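Local coordinates for protein D-alanyl-D-alanine carboxypeptidase (PDB 5TR7) that probably trims the terminal D-alanine from peptidoglycan precursor peptides, as a penicillin-binding serine carboxypeptidase of the peptidase S11 family, at residues A[73-81]-A[176-184]. Sequence-based numbering, arbitrary orientation.
Sequences DSSKMFVEV and FTYNGITQY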
loop_
_atom_site.group_PDB
_atom_site.type_symbol
_atom_site.label_atom_id
_atom_site.label_comp_id
_atom_site.label_asym_id
_atom_site.label_seq_id
_atom_site.Cartn_x
_atom_site.Cartn_y
_atom_site.Cartn_z
ATOM N N ASP A 73 -0.302 -1.880 19.880
ATOM C CA ASP A 73 0.759 -2.693 19.199
ATOM C C ASP A 73 0.905 -2.494 17.685
ATOM O O ASP A 73 1.806 -3.077 17.131
ATOM C CB ASP A 73 0.605 -4.224 19.358
ATOM C CG ASP A 73 0.208 -4.657 20.739
ATOM O OD1 ASP A 73 0.239 -3.853 21.675
ATOM O OD2 ASP A 73 -0.214 -5.799 20.846
ATOM N N SER A 74 0.054 -1.700 17.026
ATOM C CA SER A 74 0.153 -1.446 15.607
ATOM C C SER A 74 0.245 0.063 15.332
ATOM O O SER A 74 -0.076 0.880 16.139
ATOM C CB SER A 74 -1.029 -2.035 14.845
ATOM O OG SER A 74 -2.232 -1.509 15.282
ATOM N N SER A 75 0.676 0.379 14.159
ATOM C CA SER A 75 0.899 1.708 13.748
ATOM C C SER A 75 -0.432 2.518 13.743
ATOM O O SER A 75 -1.525 2.018 13.355
ATOM C CB SER A 75 1.577 1.614 12.366
ATOM O OG SER A 75 1.852 2.893 11.910
ATOM N N LYS A 76 -0.305 3.760 14.235
ATOM C CA LYS A 76 -1.400 4.716 14.376
ATOM C C LYS A 76 -1.031 6.127 14.034
ATOM O O LYS A 76 0.133 6.561 14.233
ATOM C CB LYS A 76 -1.812 4.787 15.837
ATOM C CG LYS A 76 -2.461 3.537 16.434
ATOM C CD LYS A 76 -2.517 3.644 17.973
ATOM C CE LYS A 76 -1.131 3.427 18.621
ATOM N NZ LYS A 76 -0.655 2.028 18.602
ATOM N N MET A 77 -2.035 6.880 13.562
ATOM C CA MET A 77 -1.865 8.308 13.310
ATOM C C MET A 77 -2.049 9.093 14.625
ATOM O O MET A 77 -1.573 10.238 14.783
ATOM C CB MET A 77 -2.902 8.756 12.299
ATOM C CG MET A 77 -2.899 10.278 12.006
ATOM S SD MET A 77 -4.012 10.576 10.650
ATOM C CE MET A 77 -3.977 12.377 10.704
ATOM N N PHE A 78 -2.730 8.434 15.567
ATOM C CA PHE A 78 -3.061 8.952 16.888
ATOM C C PHE A 78 -4.241 9.891 16.886
ATOM O O PHE A 78 -4.193 10.991 17.401
ATOM C CB PHE A 78 -1.864 9.496 17.643
ATOM C CG PHE A 78 -0.889 8.424 17.989
ATOM C CD1 PHE A 78 -1.158 7.555 19.033
ATOM C CD2 PHE A 78 0.224 8.236 17.234
ATOM C CE1 PHE A 78 -0.309 6.532 19.337
ATOM C CE2 PHE A 78 1.109 7.206 17.548
ATOM C CZ PHE A 78 0.839 6.363 18.610
ATOM N N VAL A 79 -5.313 9.387 16.298
ATOM C CA VAL A 79 -6.515 10.141 16.155
ATOM C C VAL A 79 -7.433 9.943 17.363
ATOM O O VAL A 79 -7.513 8.837 17.909
ATOM C CB VAL A 79 -7.040 9.715 14.761
ATOM C CG1 VAL A 79 -8.498 9.412 14.679
ATOM C CG2 VAL A 79 -6.499 10.682 13.716
ATOM N N GLU A 80 -8.094 11.015 17.785
ATOM C CA GLU A 80 -9.035 10.980 18.939
ATOM C C GLU A 80 -10.534 11.090 18.666
ATOM O O GLU A 80 -10.986 11.967 17.954
ATOM C CB GLU A 80 -8.706 12.069 19.929
ATOM C CG GLU A 80 -7.300 11.932 20.532
ATOM C CD GLU A 80 -7.124 12.738 21.802
ATOM O OE1 GLU A 80 -8.014 12.573 22.660
ATOM O OE2 GLU A 80 -6.114 13.483 21.943
ATOM N N VAL A 81 -11.294 10.247 19.345
ATOM C CA VAL A 81 -12.759 10.222 19.186
ATOM C C VAL A 81 -13.352 11.581 19.520
ATOM O O VAL A 81 -12.861 12.290 20.371
ATOM C CB VAL A 81 -13.399 9.153 20.094
ATOM C CG1 VAL A 81 -14.905 9.001 19.846
ATOM C CG2 VAL A 81 -12.709 7.840 19.848
ATOM N N PHE A 176 5.434 12.540 7.979
ATOM C CA PHE A 176 4.219 13.257 8.234
ATOM C C PHE A 176 4.092 13.387 9.716
ATOM O O PHE A 176 4.350 12.440 10.456
ATOM C CB PHE A 176 3.015 12.501 7.713
ATOM C CG PHE A 176 1.736 13.217 7.894
ATOM C CD1 PHE A 176 1.521 14.427 7.251
ATOM C CD2 PHE A 176 0.691 12.628 8.602
ATOM C CE1 PHE A 176 0.304 15.089 7.409
ATOM C CE2 PHE A 176 -0.537 13.265 8.731
ATOM C CZ PHE A 176 -0.730 14.497 8.165
ATOM N N THR A 177 3.706 14.584 10.110
ATOM C CA THR A 177 3.431 14.960 11.457
ATOM C C THR A 177 1.908 15.218 11.688
ATOM O O THR A 177 1.266 15.945 10.936
ATOM C CB THR A 177 4.181 16.252 11.762
ATOM O OG1 THR A 177 5.557 16.011 11.542
ATOM C CG2 THR A 177 3.962 16.712 13.229
ATOM N N TYR A 178 1.390 14.619 12.752
ATOM C CA TYR A 178 0.040 14.849 13.215
ATOM C C TYR A 178 0.056 14.914 14.744
ATOM O O TYR A 178 0.624 14.042 15.432
ATOM C CB TYR A 178 -0.974 13.809 12.722
ATOM C CG TYR A 178 -2.330 14.107 13.283
ATOM C CD1 TYR A 178 -3.068 15.224 12.850
ATOM C CD2 TYR A 178 -2.857 13.324 14.285
ATOM C CE1 TYR A 178 -4.315 15.527 13.399
ATOM C CE2 TYR A 178 -4.075 13.624 14.857
ATOM C CZ TYR A 178 -4.811 14.706 14.392
ATOM O OH TYR A 178 -5.984 14.948 14.995
ATOM N N ASN A 179 -0.509 16.013 15.262
ATOM C CA ASN A 179 -0.634 16.234 16.648
ATOM C C ASN A 179 0.740 16.207 17.367
ATOM O O ASN A 179 0.861 15.786 18.475
ATOM C CB ASN A 179 -1.587 15.174 17.212
ATOM C CG ASN A 179 -2.343 15.667 18.424
ATOM O OD1 ASN A 179 -2.639 16.825 18.560
ATOM N ND2 ASN A 179 -2.693 14.789 19.259
ATOM N N GLY A 180 1.764 16.727 16.718
ATOM C CA GLY A 180 3.094 16.823 17.297
ATOM C C GLY A 180 3.839 15.517 17.326
ATOM O O GLY A 180 4.849 15.417 17.984
ATOM N N ILE A 181 3.319 14.542 16.609
ATOM C CA ILE A 181 3.924 13.221 16.443
ATOM C C ILE A 181 4.345 13.037 14.978
ATOM O O ILE A 181 3.477 13.023 14.077
ATOM C CB ILE A 181 2.956 12.112 16.869
ATOM C CG1 ILE A 181 2.610 12.336 18.367
ATOM C CG2 ILE A 181 3.601 10.736 16.655
ATOM C CD1 ILE A 181 1.523 11.433 18.896
ATOM N N THR A 182 5.675 12.953 14.754
ATOM C CA THR A 182 6.260 12.808 13.438
ATOM C C THR A 182 6.613 11.366 13.213
ATOM O O THR A 182 7.250 10.755 14.052
ATOM C CB THR A 182 7.514 13.667 13.271
ATOM O OG1 THR A 182 7.155 15.035 13.362
ATOM C CG2 THR A 182 8.180 13.488 11.886
ATOM N N GLN A 183 6.181 10.800 12.076
ATOM C CA GLN A 183 6.475 9.417 11.737
ATOM C C GLN A 183 7.014 9.427 10.313
ATOM O O GLN A 183 6.601 10.229 9.480
ATOM C CB GLN A 183 5.234 8.552 11.867
ATOM C CG GLN A 183 4.498 8.837 13.166
ATOM C CD GLN A 183 3.411 7.827 13.542
ATOM O OE1 GLN A 183 3.702 6.660 13.624
ATOM N NE2 GLN A 183 2.200 8.288 13.901
ATOM N N TYR A 184 7.973 8.554 10.080
ATOM C CA TYR A 184 8.608 8.380 8.809
ATOM C C TYR A 184 8.000 7.310 7.950
ATOM O O TYR A 184 7.529 6.314 8.406
ATOM C CB TYR A 184 10.137 8.085 8.969
ATOM C CG TYR A 184 10.818 9.326 9.418
ATOM C CD1 TYR A 184 10.867 9.645 10.776
ATOM C CD2 TYR A 184 11.255 10.290 8.495
ATOM C CE1 TYR A 184 11.417 10.849 11.215
ATOM C CE2 TYR A 184 11.801 11.494 8.921
ATOM C CZ TYR A 184 11.886 11.760 10.281
ATOM O OH TYR A 184 12.424 12.949 10.679
#
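Met-77 and Tyr-178 show how a thin, flexible side chain can serve as the bump against a flat ring. An extended side chain (chi1 176°, CG trans to the amide nitrogen) carries the Met-77 methyl across one face of the tyrosine, CE lying 3.8 Å from the centroid of the Tyr-178 ring in a CH-pi contact. SD stands farther off the same face, a Met-aromatic contact, while CE also reaches the edge of the Phe-176 ring. The hollow that takes the methyl is thus lined by two aromatics of one hairpin. Asn-179 CB lies toward the rim of the opposite face of Tyr-178, and Phe-78 O meets the ring's edge in plane. Farther along, Ile-181 CD1 comes obliquely to the Phe-78 ring, 3.8 Å from Phe-78 CD2; Lys-76 CB backs a face of that ring. The one hydrogen bond between the segments runs from Gln-183 NE2 to Lys-76 O (2.7 Å, N-H...O 159°), the acceptor only 9° out of the Gln-183 amide plane. A tight type I' turn joins strands 175-178 and 181-184, and this hairpin packs on the loop before strand 84-86. Met-77 also touches Leu-90 of helix 87-95 and Ala-102 of helix 100-111, where Asp-101 accepts backbone hydrogen bonds, OD1 from Met-77 N, OD2 from Phe-78 N and Val-79 N.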